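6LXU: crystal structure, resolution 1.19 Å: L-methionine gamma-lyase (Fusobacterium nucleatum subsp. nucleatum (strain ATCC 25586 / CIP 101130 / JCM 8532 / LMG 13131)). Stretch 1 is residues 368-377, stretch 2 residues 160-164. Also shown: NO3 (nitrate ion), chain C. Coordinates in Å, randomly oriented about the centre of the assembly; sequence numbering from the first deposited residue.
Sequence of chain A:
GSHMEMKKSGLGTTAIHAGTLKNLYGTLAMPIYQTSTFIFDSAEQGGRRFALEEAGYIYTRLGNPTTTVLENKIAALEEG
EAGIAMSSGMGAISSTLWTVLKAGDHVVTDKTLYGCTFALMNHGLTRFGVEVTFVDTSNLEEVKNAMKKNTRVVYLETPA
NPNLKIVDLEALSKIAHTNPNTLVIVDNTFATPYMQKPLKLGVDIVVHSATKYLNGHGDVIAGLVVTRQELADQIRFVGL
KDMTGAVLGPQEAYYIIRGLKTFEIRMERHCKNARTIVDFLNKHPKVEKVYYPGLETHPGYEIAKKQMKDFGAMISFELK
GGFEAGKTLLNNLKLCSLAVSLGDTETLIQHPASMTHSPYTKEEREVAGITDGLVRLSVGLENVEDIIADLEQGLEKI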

# COMPACT_ATOMS: atom_id res chain seq x y z
N ALA A 368 -25.62 32.59 4.29
CA ALA A 368 -24.31 31.95 4.07
C ALA A 368 -23.73 32.10 2.65
O ALA A 368 -22.69 31.51 2.34
CB ALA A 368 -24.41 30.47 4.45
N GLY A 369 -24.38 32.89 1.79
CA GLY A 369 -23.93 33.12 0.43
C GLY A 369 -24.25 32.01 -0.57
O GLY A 369 -23.73 32.02 -1.69
N ILE A 370 -25.12 31.08 -0.18
CA ILE A 370 -25.52 29.97 -1.05
C ILE A 370 -26.87 30.34 -1.68
O ILE A 370 -27.89 30.44 -0.99
CB ILE A 370 -25.61 28.64 -0.28
CG1 ILE A 370 -24.25 28.27 0.34
CG2 ILE A 370 -26.13 27.52 -1.18
CD1 ILE A 370 -23.11 28.13 -0.65
N THR A 371 -26.84 30.55 -2.98
CA THR A 371 -28.01 30.90 -3.77
C THR A 371 -28.56 29.64 -4.45
O THR A 371 -27.82 28.67 -4.67
CB THR A 371 -27.64 31.99 -4.79
OG1 THR A 371 -26.37 31.67 -5.37
CG2 THR A 371 -27.50 33.34 -4.10
N ASP A 372 -29.84 29.65 -4.79
CA ASP A 372 -30.53 28.43 -5.23
C ASP A 372 -30.00 27.82 -6.51
O ASP A 372 -30.11 26.61 -6.70
CB ASP A 372 -32.04 28.70 -5.40
CG ASP A 372 -32.83 28.56 -4.10
OD1 ASP A 372 -32.21 28.38 -3.03
OD2 ASP A 372 -34.08 28.61 -4.16
N GLY A 373 -29.49 28.65 -7.41
CA GLY A 373 -28.94 28.15 -8.67
C GLY A 373 -27.43 27.97 -8.70
O GLY A 373 -26.89 27.70 -9.76
N LEU A 374 -26.76 28.12 -7.56
CA LEU A 374 -25.30 28.07 -7.53
C LEU A 374 -24.78 26.64 -7.69
O LEU A 374 -25.17 25.75 -6.95
CB LEU A 374 -24.77 28.68 -6.24
CG LEU A 374 -23.26 28.92 -6.17
CD1 LEU A 374 -22.82 30.04 -7.11
CD2 LEU A 374 -22.87 29.25 -4.74
N VAL A 375 -23.89 26.46 -8.67
CA VAL A 375 -23.22 25.18 -8.93
C VAL A 375 -21.72 25.42 -8.83
O VAL A 375 -21.21 26.43 -9.34
CB VAL A 375 -23.63 24.64 -10.31
CG1 VAL A 375 -22.88 23.34 -10.63
CG2 VAL A 375 -25.14 24.43 -10.37
N ARG A 376 -21.02 24.51 -8.15
CA ARG A 376 -19.56 24.55 -8.03
C ARG A 376 -18.93 23.41 -8.82
O ARG A 376 -19.28 22.24 -8.61
CB ARG A 376 -19.11 24.46 -6.57
CG ARG A 376 -17.68 24.92 -6.39
CD ARG A 376 -17.13 24.67 -5.01
NE ARG A 376 -16.60 23.32 -4.92
CZ ARG A 376 -15.70 22.90 -4.04
NH1 ARG A 376 -15.19 23.73 -3.12
NH2 ARG A 376 -15.29 21.64 -4.08
N LEU A 377 -18.03 23.75 -9.72
CA LEU A 377 -17.38 22.80 -10.60
C LEU A 377 -15.87 22.78 -10.35
O LEU A 377 -15.20 23.82 -10.44
CB LEU A 377 -17.66 23.21 -12.04
CG LEU A 377 -17.15 22.30 -13.14
CD1 LEU A 377 -17.87 20.97 -13.13
CD2 LEU A 377 -17.32 22.97 -14.50
N NO3 C . -15.24 20.95 -0.85
O1 NO3 C . -14.16 20.70 -1.37
O2 NO3 C . -15.33 21.93 -0.07
O3 NO3 C . -16.25 20.23 -1.10
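Stretch 2, residues 160-164: ANPNL

Stretch 1 leaves a helix at Ala 368, the first residue to abandon helical torsions, and passes through Gly 369 with a positive phi (phi/psi 79/13), a conformation that by itself favours glycine. The chain then extends through Ile 370 and Thr 371 and reverses in a type I beta turn from Thr 371 to Leu 374, closed by the backbone hydrogen bond from Leu 374 N to Thr 371 O at 3.1 Å. From Leu 374 it runs as a beta strand through Leu 377 and beyond. Stretch 2 contains no regular helix or strand. Ala 160 is extended (-134/142), the peptide bond between Asn 161 and Pro 162 is cis, and the chain turns at Pro 162, the residue with the largest area covered by the other stretch. Leu 164 takes up a left-handed conformation (52/49).

The two segments, more than 200 residues apart in sequence, do not pair through their backbones. Their main chains come nearest at Gly 369 and Pro 162, whose CA atoms are 7.0 Å apart, and side chains of both stretches make most of the contact, apart from the carbonyl of Gly 369. It is a small interface, burying 259 Å² summed over both sides.

Pro 162 is its centre and contributes the largest share of the buried area. Its CA-to-CB bond points toward stretch 1, and its ring, puckered C-gamma endo, meets three residues. Pro 162 CG lies 3.6 Å from Gly 369 O, so the ring packs against the main chain where no side chain intervenes; an ideal CB on Gly 369 would point toward stretch 2 and lie 3.7 Å from Pro 162 CG. Pro 162 CB is 3.9 Å from Ile 370 CD1 and 3.8 Å from Leu 374 CD2, two apolar contacts, one with the residue just before the turn and one with its last residue. Ile 370 directs its CA-to-CB bond sideways, but the end of its side chain (m, m) comes nearer, whereas Leu 374 (t, p) points toward stretch 2 from the first residue of the strand. Leu 374 also touches the side chain of Asn 163.

Two residues further along the strand, the polar part of the interface begins. Arg 376 points toward stretch 2, extended through its first two torsions (t, t) before turning at chi3 (p), and donates a hydrogen bond from NH1 to Asn 161 OD1 at 2.9 Å, with an N-H...O angle of 158°. The acceptor lies at the edge of the guanidinium, near its plane, as suits a donated N-H. A water also bridges the pair, its O accepting from Asn 161 ND2 at 3.1 Å and from Arg 376 NH1 at 3.2 Å, and donating to O2 of a nitrate ion at 2.8 Å. The nitrate, probably from the crystallisation liquor, also accepts a weak hydrogen bond from Arg 376 NH2 to its O1 at 3.1 Å.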

# COMPACT_ATOMS: atom_id res chain seq x y z
N ALA A 160 -11.56 31.99 -2.52
CA ALA A 160 -12.32 31.31 -1.44
C ALA A 160 -13.78 31.14 -1.82
O ALA A 160 -14.36 32.06 -2.41
CB ALA A 160 -12.23 32.12 -0.15
N ASN A 161 -14.36 29.98 -1.42
CA ASN A 161 -15.78 29.58 -1.66
C ASN A 161 -16.73 30.62 -1.11
O ASN A 161 -16.34 31.32 -0.19
CB ASN A 161 -16.15 28.29 -0.88
CG ASN A 161 -15.41 27.04 -1.35
OD1 ASN A 161 -15.58 26.58 -2.49
ND2 ASN A 161 -14.66 26.41 -0.42
N PRO A 162 -17.98 30.73 -1.60
CA PRO A 162 -18.56 29.95 -2.71
C PRO A 162 -18.57 30.68 -4.07
O PRO A 162 -19.01 30.12 -5.10
CB PRO A 162 -20.00 29.77 -2.23
CG PRO A 162 -20.30 31.06 -1.52
CD PRO A 162 -19.01 31.50 -0.88
N ASN A 163 -18.09 31.92 -4.05
CA ASN A 163 -18.06 32.82 -5.20
C ASN A 163 -16.62 33.15 -5.61
O ASN A 163 -16.41 34.13 -6.33
CB ASN A 163 -18.84 34.12 -4.88
CG ASN A 163 -20.36 33.91 -4.72
OD1 ASN A 163 -20.93 32.90 -5.13
ND2 ASN A 163 -21.02 34.94 -4.19
N LEU A 164 -15.65 32.35 -5.19
CA LEU A 164 -14.24 32.53 -5.57
C LEU A 164 -13.75 33.96 -5.29
O LEU A 164 -13.12 34.63 -6.12
CB LEU A 164 -13.97 32.08 -7.01
CG LEU A 164 -14.26 30.58 -7.18
CD1 LEU A 164 -14.17 30.16 -8.64
CD2 LEU A 164 -13.34 29.70 -6.35
O HOH W 1 -13.21 23.66 -0.59